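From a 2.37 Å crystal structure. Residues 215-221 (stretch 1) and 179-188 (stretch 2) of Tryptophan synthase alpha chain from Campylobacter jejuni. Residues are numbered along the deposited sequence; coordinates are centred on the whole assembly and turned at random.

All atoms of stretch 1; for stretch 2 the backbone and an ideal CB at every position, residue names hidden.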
ATOM      1  N   LYS B 215       3.023   2.494  25.428  1.00 84.78           N
ATOM      2  CA  LYS B 215       2.503   2.887  26.730  1.00 87.13           C
ATOM      3  C   LYS B 215       2.046   4.355  26.713  1.00 88.00           C
ATOM      4  O   LYS B 215       1.294   4.788  27.596  1.00 89.32           O
ATOM      5  CB  LYS B 215       3.487   2.576  27.862  1.00 90.55           C
ATOM      6  CG  LYS B 215       3.286   1.188  28.492  1.00 90.64           C
ATOM      7  CD  LYS B 215       4.322   0.890  29.587  1.00 95.38           C
ATOM      8  CE  LYS B 215       3.897  -0.344  30.403  1.00 96.13           C
ATOM      9  NZ  LYS B 215       5.018  -1.241  30.851  1.00 97.79           N
ATOM     10  N   ARG B 216       2.461   5.099  25.689  1.00 86.95           N
ATOM     11  CA  ARG B 216       2.043   6.492  25.568  1.00 87.84           C
ATOM     12  C   ARG B 216       0.762   6.642  24.740  1.00 84.31           C
ATOM     13  O   ARG B 216      -0.172   7.335  25.136  1.00 84.02           O
ATOM     14  CB  ARG B 216       3.184   7.394  25.063  1.00 89.68           C
ATOM     15  CG  ARG B 216       3.463   7.372  23.566  1.00 89.28           C
ATOM     16  CD  ARG B 216       4.207   8.649  23.142  1.00 95.63           C
ATOM     17  NE  ARG B 216       5.594   8.693  23.613  1.00101.08           N
ATOM     18  CZ  ARG B 216       6.652   8.604  22.811  1.00104.39           C
ATOM     19  NH1 ARG B 216       6.486   8.495  21.490  1.00103.44           N
ATOM     20  NH2 ARG B 216       7.877   8.630  23.323  1.00107.49           N
HETATM   21  N   MSE B 217       0.719   5.957  23.607  1.00 81.48           N
HETATM   22  CA  MSE B 217      -0.497   5.868  22.820  1.00 78.70           C
HETATM   23  C   MSE B 217      -1.651   5.312  23.650  1.00 78.08           C
HETATM   24  O   MSE B 217      -2.822   5.545  23.319  1.00 76.16           O
HETATM   25  CB  MSE B 217      -0.257   4.987  21.599  1.00 76.63           C
HETATM   26  CG  MSE B 217       0.585   5.638  20.522  1.00 78.57           C
HETATM   27 SE   MSE B 217      -0.349   7.146  19.652  0.65 79.77          SE
HETATM   28  CE  MSE B 217       1.174   7.790  18.582  1.00 79.65           C
ATOM     29  N   ARG B 218      -1.313   4.590  24.726  1.00 79.11           N
ATOM     30  CA  ARG B 218      -2.310   4.003  25.623  1.00 79.18           C
ATOM     31  C   ARG B 218      -3.130   5.033  26.392  1.00 80.16           C
ATOM     32  O   ARG B 218      -4.232   4.726  26.846  1.00 79.85           O
ATOM     33  CB  ARG B 218      -1.673   3.029  26.616  1.00 81.12           C
ATOM     34  CG  ARG B 218      -1.468   1.618  26.073  1.00 79.75           C
ATOM     35  CD  ARG B 218      -1.104   0.609  27.175  1.00 82.13           C
ATOM     36  NE  ARG B 218      -1.130  -0.735  26.615  1.00 81.09           N
ATOM     37  CZ  ARG B 218      -0.126  -1.602  26.627  1.00 80.80           C
ATOM     38  NH1 ARG B 218       1.032  -1.322  27.235  1.00 81.46           N
ATOM     39  NH2 ARG B 218      -0.311  -2.773  26.033  1.00 77.82           N
ATOM     40  N   LYS B 219      -2.608   6.247  26.539  1.00 81.15           N
ATOM     41  CA  LYS B 219      -3.392   7.295  27.195  1.00 82.38           C
ATOM     42  C   LYS B 219      -4.019   8.259  26.207  1.00 80.06           C
ATOM     43  O   LYS B 219      -4.460   9.347  26.573  1.00 81.06           O
ATOM     44  CB  LYS B 219      -2.592   8.046  28.273  1.00 86.28           C
ATOM     45  CG  LYS B 219      -1.121   8.307  27.982  1.00 88.66           C
ATOM     46  CD  LYS B 219      -0.313   7.917  29.218  1.00 92.70           C
ATOM     47  CE  LYS B 219       1.187   8.010  29.002  1.00 95.14           C
ATOM     48  NZ  LYS B 219       1.942   7.176  30.008  1.00 98.16           N
ATOM     49  N   VAL B 220      -4.061   7.847  24.949  1.00 76.39           N
ATOM     50  CA  VAL B 220      -4.560   8.715  23.906  1.00 74.03           C
ATOM     51  C   VAL B 220      -5.997   8.322  23.645  1.00 72.11           C
ATOM     52  O   VAL B 220      -6.866   9.177  23.607  1.00 72.26           O
ATOM     53  CB  VAL B 220      -3.678   8.623  22.640  1.00 72.52           C
ATOM     54  CG1 VAL B 220      -4.395   9.166  21.428  1.00 70.63           C
ATOM     55  CG2 VAL B 220      -2.368   9.359  22.864  1.00 73.81           C
ATOM     56  N   ALA B 221      -6.249   7.017  23.536  1.00 70.83           N
ATOM     57  CA  ALA B 221      -7.575   6.517  23.161  1.00 69.30           C
ATOM     58  C   ALA B 221      -8.009   5.249  23.908  1.00 69.66           C
ATOM     59  O   ALA B 221      -7.864   5.170  25.129  1.00 71.44           O
ATOM     60  CB  ALA B 221      -7.654   6.324  21.654  1.00 66.57           C
ATOM     61  N   UNK B 179       7.554  17.231  14.603  1.00113.86           N
ATOM     62  CA  UNK B 179       8.052  17.356  15.999  1.00116.10           C
ATOM     63  C   UNK B 179       7.089  16.697  17.037  1.00113.90           C
ATOM     64  O   UNK B 179       5.886  16.994  17.054  1.00112.16           O
ATOM     65  CB  UNK B 179       8.240  18.835  16.344  1.00116.10           C
ATOM     66  N   UNK B 180       7.642  15.846  17.914  1.00114.00           N
ATOM     67  CA  UNK B 180       6.906  14.722  18.565  1.00110.89           C
ATOM     68  C   UNK B 180       5.751  15.003  19.559  1.00109.44           C
ATOM     69  O   UNK B 180       4.571  14.808  19.200  1.00106.67           O
ATOM     70  CB  UNK B 180       7.939  13.888  19.325  1.00110.89           C
ATOM     71  N   UNK B 181       6.083  15.396  20.797  1.00110.91           N
ATOM     72  CA  UNK B 181       5.094  15.456  21.893  1.00109.39           C
ATOM     73  C   UNK B 181       3.943  16.470  21.644  1.00107.65           C
ATOM     74  O   UNK B 181       2.956  16.521  22.393  1.00106.64           O
ATOM     75  CB  UNK B 181       5.811  15.821  23.195  1.00109.39           C
ATOM     76  N   UNK B 182       4.071  17.256  20.575  1.00106.53           N
ATOM     77  CA  UNK B 182       2.985  18.109  20.099  1.00104.46           C
ATOM     78  C   UNK B 182       1.935  17.249  19.415  1.00100.33           C
ATOM     79  O   UNK B 182       0.788  17.172  19.871  1.00 98.80           O
ATOM     80  CB  UNK B 182       3.507  19.185  19.145  1.00104.46           C
ATOM     81  N   UNK B 183       2.353  16.623  18.307  1.00 98.33           N
ATOM     82  CA  UNK B 183       1.590  15.579  17.582  1.00 93.88           C
ATOM     83  C   UNK B 183       0.861  14.586  18.527  1.00 91.27           C
ATOM     84  O   UNK B 183      -0.211  14.091  18.188  1.00 88.36           O
ATOM     85  CB  UNK B 183       2.538  14.800  16.668  1.00 93.88           C
ATOM     86  N   UNK B 184       1.409  14.340  19.720  1.00 91.80           N
ATOM     87  CA  UNK B 184       0.654  13.626  20.749  1.00 89.75           C
ATOM     88  C   UNK B 184      -0.627  14.375  21.155  1.00 88.49           C
ATOM     89  O   UNK B 184      -1.716  13.902  20.869  1.00 86.12           O
ATOM     90  CB  UNK B 184       1.537  13.405  21.979  1.00 89.75           C
ATOM     91  N   UNK B 185      -0.501  15.548  21.787  1.00 89.64           N
ATOM     92  CA  UNK B 185      -1.675  16.396  22.150  1.00 87.99           C
ATOM     93  C   UNK B 185      -2.695  16.671  21.016  1.00 84.30           C
ATOM     94  O   UNK B 185      -3.910  16.711  21.244  1.00 82.28           O
ATOM     95  CB  UNK B 185      -1.163  17.744  22.662  1.00 87.99           C
ATOM     96  N   UNK B 186      -2.204  16.847  19.796  1.00 82.43           N
ATOM     97  CA  UNK B 186      -3.083  16.959  18.647  1.00 79.85           C
ATOM     98  C   UNK B 186      -4.046  15.775  18.563  1.00 77.34           C
ATOM     99  O   UNK B 186      -5.251  15.956  18.298  1.00 76.39           O
ATOM    100  CB  UNK B 186      -2.258  17.062  17.362  1.00 79.85           C
ATOM    101  N   UNK B 187      -3.506  14.580  18.804  1.00 75.93           N
ATOM    102  CA  UNK B 187      -4.261  13.334  18.724  1.00 73.92           C
ATOM    103  C   UNK B 187      -5.359  13.273  19.764  1.00 74.18           C
ATOM    104  O   UNK B 187      -6.500  12.906  19.458  1.00 73.12           O
ATOM    105  CB  UNK B 187      -3.326  12.134  18.889  1.00 73.92           C
ATOM    106  N   UNK B 188      -5.011  13.607  20.997  1.00 75.59           N
ATOM    107  CA  UNK B 188      -6.005  13.718  22.041  1.00 76.66           C
ATOM    108  C   UNK B 188      -7.108  14.723  21.693  1.00 76.35           C
ATOM    109  O   UNK B 188      -8.260  14.551  22.134  1.00 76.29           O
ATOM    110  CB  UNK B 188      -5.328  14.117  23.354  1.00 76.66           C
TER

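Position 179 lies just ahead of the helix, with an extended backbone (phi/psi -85/130°) and no atom of stretch 1 near its CB. Stretch 1 places no demand here; a small polar residue is common at such an N-cap. The residue is T179, whose side chain makes no capping bond.

At 180 the CA-to-CB bond points toward stretch 1, but the gap is wide and only a long side chain could cross it. The nearest feature is the guanidinium of R216, so an acidic or neutral polar end would seem the easier choice. The deposited residue is K180: its NZ lies 3.3 Å from NH1 of R216. Both atoms are donors and both groups carry positive charge, so this is a close approach without a hydrogen bond.

Positions 181, 182 and 183 are helical and meet nothing of stretch 1, so many residues would suit them; they are S181, V182 and E183.

The CB of 184 points sideways, yet R216 extends past this position and V220 flanks it at a similar distance. A long side chain could reach the arginine, and an acidic end would answer its charge; glutamate or glutamine would fit. E184, with chi1 and chi2 both t, brings OE2 to 3.0 Å from CD of R216. The salt bridge itself is long, 3.8 Å from OE2 of E184 to NE of R216, and this carboxylate also lies near the like-charged pair formed by R216 and K180. CG of E184 approaches CG2 of V220 at 4.5 Å.

The CB of 185 points away and that of 186 is out of reach, leaving both unconstrained by stretch 1; they are A185 and I186.

At 187 the CB points toward stretch 1 and sits 4.0 Å from CG1 of V220, with the selenomethionine M217 also on this side. Such apolar surroundings favour leucine, isoleucine, valine or methionine. L187 packs its CB 4.0 Å from CG1 of V220 and carries CD1 to 4.1 Å from CE of M217.

Position 188 has the closest CA-to-CA approach, the CA of 188 lying 5.5 Å from the CA of V220. The CB points sideways, but the carbonyl of K219 offers an acceptor to a side chain long enough to reach it, which suits glutamine, lysine or arginine. Q188 donates from NE2 to O of K219 at 3.2 Å, a weak hydrogen bond with an angle of 121°, while its CG rests 4.2 Å from CA of V220.

Stretch 2 (179-188) TKSVEEAILQ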
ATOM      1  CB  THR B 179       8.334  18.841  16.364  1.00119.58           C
ATOM      2  OG1 THR B 179       7.224  19.660  15.958  1.00117.80           O
ATOM      3  CG2 THR B 179       9.631  19.355  15.685  1.00122.71           C
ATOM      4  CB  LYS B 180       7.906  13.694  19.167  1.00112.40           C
ATOM      5  CG  LYS B 180       7.307  12.368  19.696  1.00110.14           C
ATOM      6  CD  LYS B 180       6.669  11.509  18.583  1.00107.50           C
ATOM      7  CE  LYS B 180       5.124  11.449  18.666  1.00104.77           C
ATOM      8  NZ  LYS B 180       4.627  10.505  19.730  1.00102.16           N
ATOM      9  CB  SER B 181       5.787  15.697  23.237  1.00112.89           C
ATOM     10  OG  SER B 181       6.440  16.956  23.242  1.00115.49           O
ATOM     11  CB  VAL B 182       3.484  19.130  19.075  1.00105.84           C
ATOM     12  CG1 VAL B 182       2.305  19.767  18.332  1.00103.83           C
ATOM     13  CG2 VAL B 182       4.371  20.183  19.738  1.00109.72           C
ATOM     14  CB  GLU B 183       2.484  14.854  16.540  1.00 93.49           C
ATOM     15  CG  GLU B 183       2.677  15.598  15.178  1.00 94.05           C
ATOM     16  CD  GLU B 183       1.687  15.167  14.057  1.00 92.90           C
ATOM     17  OE1 GLU B 183       0.629  14.543  14.340  1.00 90.28           O
ATOM     18  OE2 GLU B 183       1.978  15.453  12.872  1.00 92.37           O
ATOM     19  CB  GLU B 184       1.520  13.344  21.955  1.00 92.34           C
ATOM     20  CG  GLU B 184       0.847  12.468  22.974  1.00 93.42           C
ATOM     21  CD  GLU B 184       1.821  11.956  24.023  1.00 98.73           C
ATOM     22  OE1 GLU B 184       1.631  12.288  25.213  1.00101.72           O
ATOM     23  OE2 GLU B 184       2.782  11.230  23.663  1.00 98.52           O
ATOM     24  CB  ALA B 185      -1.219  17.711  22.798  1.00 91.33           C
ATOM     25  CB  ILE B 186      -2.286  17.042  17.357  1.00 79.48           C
ATOM     26  CG1 ILE B 186      -1.341  18.241  17.423  1.00 83.28           C
ATOM     27  CG2 ILE B 186      -3.224  17.124  16.171  1.00 76.45           C
ATOM     28  CD1 ILE B 186      -0.511  18.474  16.186  1.00 84.41           C
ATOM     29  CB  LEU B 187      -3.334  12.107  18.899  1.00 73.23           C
ATOM     30  CG  LEU B 187      -2.644  11.582  17.643  1.00 71.19           C
ATOM     31  CD1 LEU B 187      -1.309  10.966  18.022  1.00 75.35           C
ATOM     32  CD2 LEU B 187      -3.523  10.574  16.904  1.00 67.07           C
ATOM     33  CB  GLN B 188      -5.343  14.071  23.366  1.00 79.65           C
ATOM     34  CG  GLN B 188      -4.864  12.854  24.154  1.00 80.85           C
ATOM     35  CD  GLN B 188      -4.133  13.229  25.428  1.00 84.63           C
ATOM     36  OE1 GLN B 188      -3.293  14.133  25.443  1.00 88.97           O
ATOM     37  NE2 GLN B 188      -4.443  12.531  26.503  1.00 84.43           N
TER
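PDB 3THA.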